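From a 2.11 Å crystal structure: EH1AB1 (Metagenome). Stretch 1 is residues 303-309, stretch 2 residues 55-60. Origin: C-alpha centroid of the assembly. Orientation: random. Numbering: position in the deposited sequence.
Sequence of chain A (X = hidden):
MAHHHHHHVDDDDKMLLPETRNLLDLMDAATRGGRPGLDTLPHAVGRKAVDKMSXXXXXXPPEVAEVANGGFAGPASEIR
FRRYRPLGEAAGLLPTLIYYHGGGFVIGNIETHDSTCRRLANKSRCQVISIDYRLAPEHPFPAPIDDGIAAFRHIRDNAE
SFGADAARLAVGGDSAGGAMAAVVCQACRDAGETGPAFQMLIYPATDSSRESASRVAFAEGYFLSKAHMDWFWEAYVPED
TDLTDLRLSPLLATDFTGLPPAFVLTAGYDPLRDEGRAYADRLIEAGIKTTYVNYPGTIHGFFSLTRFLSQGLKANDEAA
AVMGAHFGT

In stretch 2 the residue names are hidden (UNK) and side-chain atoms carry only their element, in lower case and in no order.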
# COMPACT_ATOMS: atom_id res chain seq x y z
N PHE A 303 -13.70 7.31 -3.90
CA PHE A 303 -12.77 7.91 -2.92
C PHE A 303 -13.43 9.12 -2.24
O PHE A 303 -13.11 9.44 -1.11
CB PHE A 303 -11.46 8.32 -3.60
CG PHE A 303 -10.28 8.62 -2.71
CD1 PHE A 303 -9.85 9.93 -2.52
CD2 PHE A 303 -9.55 7.61 -2.12
CE1 PHE A 303 -8.74 10.21 -1.73
CE2 PHE A 303 -8.43 7.89 -1.34
CZ PHE A 303 -8.03 9.19 -1.14
N SER A 304 -14.34 9.78 -2.96
CA SER A 304 -15.01 10.94 -2.41
C SER A 304 -16.53 10.76 -2.33
O SER A 304 -17.18 11.65 -1.82
CB SER A 304 -14.64 12.19 -3.17
OG SER A 304 -15.04 12.08 -4.52
N LEU A 305 -17.07 9.62 -2.77
CA LEU A 305 -18.52 9.33 -2.63
C LEU A 305 -18.78 8.58 -1.32
O LEU A 305 -19.55 7.62 -1.29
CB LEU A 305 -19.01 8.52 -3.83
CG LEU A 305 -19.13 9.31 -5.12
CD1 LEU A 305 -19.22 8.37 -6.32
CD2 LEU A 305 -20.33 10.25 -5.08
N THR A 306 -18.20 9.09 -0.23
CA THR A 306 -18.06 8.32 0.99
C THR A 306 -19.34 8.38 1.84
O THR A 306 -19.40 7.74 2.87
CB THR A 306 -16.80 8.76 1.72
OG1 THR A 306 -16.78 10.19 1.80
CG2 THR A 306 -15.55 8.27 1.01
N ARG A 307 -20.36 9.12 1.40
CA ARG A 307 -21.70 9.03 2.01
C ARG A 307 -22.32 7.67 1.69
O ARG A 307 -22.98 7.06 2.54
CB ARG A 307 -22.62 10.13 1.48
CG ARG A 307 -24.05 10.00 1.96
CD ARG A 307 -24.87 11.17 1.49
NE ARG A 307 -26.28 10.93 1.75
CZ ARG A 307 -27.25 11.78 1.45
NH1 ARG A 307 -26.97 12.93 0.86
NH2 ARG A 307 -28.50 11.45 1.77
N PHE A 308 -22.09 7.20 0.46
CA PHE A 308 -22.73 6.02 -0.10
C PHE A 308 -21.82 4.80 -0.07
O PHE A 308 -22.33 3.69 0.03
CB PHE A 308 -23.15 6.29 -1.54
CG PHE A 308 -24.14 7.42 -1.66
CD1 PHE A 308 -25.45 7.25 -1.25
CD2 PHE A 308 -23.74 8.66 -2.12
CE1 PHE A 308 -26.36 8.29 -1.36
CE2 PHE A 308 -24.64 9.71 -2.19
CZ PHE A 308 -25.95 9.52 -1.82
N LEU A 309 -20.50 4.99 -0.22
CA LEU A 309 -19.55 3.88 -0.38
C LEU A 309 -18.52 3.91 0.76
O LEU A 309 -17.58 4.71 0.77
CB LEU A 309 -18.87 3.97 -1.76
CG LEU A 309 -19.81 4.00 -2.97
CD1 LEU A 309 -19.03 4.11 -4.27
CD2 LEU A 309 -20.71 2.77 -3.00
N UNK A 55 -20.71 17.55 -3.24
CA UNK A 55 -20.63 17.97 -1.85
C UNK A 55 -21.46 17.06 -0.94
O UNK A 55 -21.02 16.67 0.15
o UNK A 55 -20.75 21.95 -0.30
o UNK A 55 -20.52 22.77 -2.35
c UNK A 55 -21.15 19.39 -1.66
c UNK A 55 -20.51 21.82 -1.54
c UNK A 55 -20.18 20.45 -2.09
N UNK A 56 -22.69 16.76 -1.38
CA UNK A 56 -23.67 16.04 -0.57
C UNK A 56 -23.43 14.52 -0.66
O UNK A 56 -24.14 13.77 0.01
o UNK A 56 -27.29 15.72 -0.36
c UNK A 56 -25.10 16.41 -0.98
c UNK A 56 -26.17 16.07 0.06
o UNK A 56 -25.86 16.14 1.29
N UNK A 57 -22.47 14.09 -1.49
CA UNK A 57 -22.10 12.69 -1.67
C UNK A 57 -20.88 12.28 -0.84
O UNK A 57 -20.55 11.11 -0.77
N UNK A 58 -20.17 13.26 -0.26
CA UNK A 58 -19.11 12.99 0.69
C UNK A 58 -19.74 12.63 2.04
O UNK A 58 -20.82 13.11 2.38
o UNK A 58 -16.53 16.67 0.79
c UNK A 58 -16.26 15.55 0.28
c UNK A 58 -18.25 14.21 0.97
c UNK A 58 -17.42 14.70 -0.19
o UNK A 58 -15.09 15.07 0.22
N UNK A 59 -19.01 11.82 2.82
CA UNK A 59 -19.30 11.63 4.24
C UNK A 59 -19.34 13.00 4.95
O UNK A 59 -18.77 13.98 4.46
c UNK A 59 -18.23 10.73 4.84
N UNK A 60 -19.97 13.06 6.12
CA UNK A 60 -19.98 14.27 6.92
C UNK A 60 -18.55 14.68 7.28
O UNK A 60 -17.71 13.82 7.55
o UNK A 60 -22.71 14.53 6.87
c UNK A 60 -22.29 14.05 7.93
c UNK A 60 -20.80 14.10 8.20
o UNK A 60 -23.00 13.51 8.78

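Position 55 carries three carbons in an unbranched chain, the last bearing two oxygens. Its CA-to-CB bond points away from stretch 1 and nothing in the side chain comes near it. The chain length and carboxylate make it Glu55, the first residue of a type I beta turn that ends at position 58.

Position 56 has two carbons, the second carrying two oxygens, one carbon shorter than its predecessor. Its CA-to-CB bond runs sideways, but the carboxylate comes nearer to stretch 1 and meets the extended Arg307, one carboxylate oxygen of position 56 lying 3.1 Å from NH1 of Arg307. This is Asp56. The pair of NH1 of Arg307 and OD2 of Asp56 is a salt bridge whose hydrogen bond is weak because the angle is only 122°. NH1 of Arg307 aims far better at the backbone, donating to O of Asp56 at 3.1 Å and 174°. The lesson is that the carboxylate supplies charge while the carbonyl supplies direction.

Position 57 has no side-chain atoms. An ideal CB here would sit 3.3 Å from CD2 of Leu305, a tight fit, and 4.0 Å from CE2 of Phe308, an atom already 3.9 Å from CA of position 57. The residue is Gly57, and the bare backbone lets stretch 1 settle close. Its carbonyl accepts a hydrogen bond from the backbone, N of Arg307 to O of Gly57 at 3.0 Å; N of Thr306 is almost as near that oxygen of Gly57, at 3.1 Å, but its angle is too poor for a bond.

Position 58 again shows three carbons ending in two oxygens. The CA-to-CB bond points away overall, yet the side chain still touches stretch 1 near its base, beside a CA-H...O contact of 3.4 Å from CA of position 58 to O of Ser304. This is Glu58, and its carboxylate oxygens are hydrogen-bonded elsewhere in the structure.

Position 59 has a single carbon, a CB that packs 3.4 Å from OG1 of Thr306. It is Ala59, and N of Ala59 donates to OG1 of Thr306 at 2.9 Å and 173°, a nearly straight bond.

Position 60 has two carbons, the second with two oxygens, and makes no contact with stretch 1: Asp60.

The contact thus works by bringing backbone groups of stretch 2, O of Asp56, O of Gly57 and N of Ala59, to one backbone amide and two side chains of stretch 1, with the salt bridge as the side-chain-to-side-chain link. Arg307 bonds to the turn at Asp56 and Gly57, while the Thr306 hydroxyl receives the amide of Ala59. The absent side chain at Gly57 keeps the approach close; Glu55 points away, and the Glu58 carboxylate is bonded elsewhere.

Stretch 2 55-60: EDGEAD
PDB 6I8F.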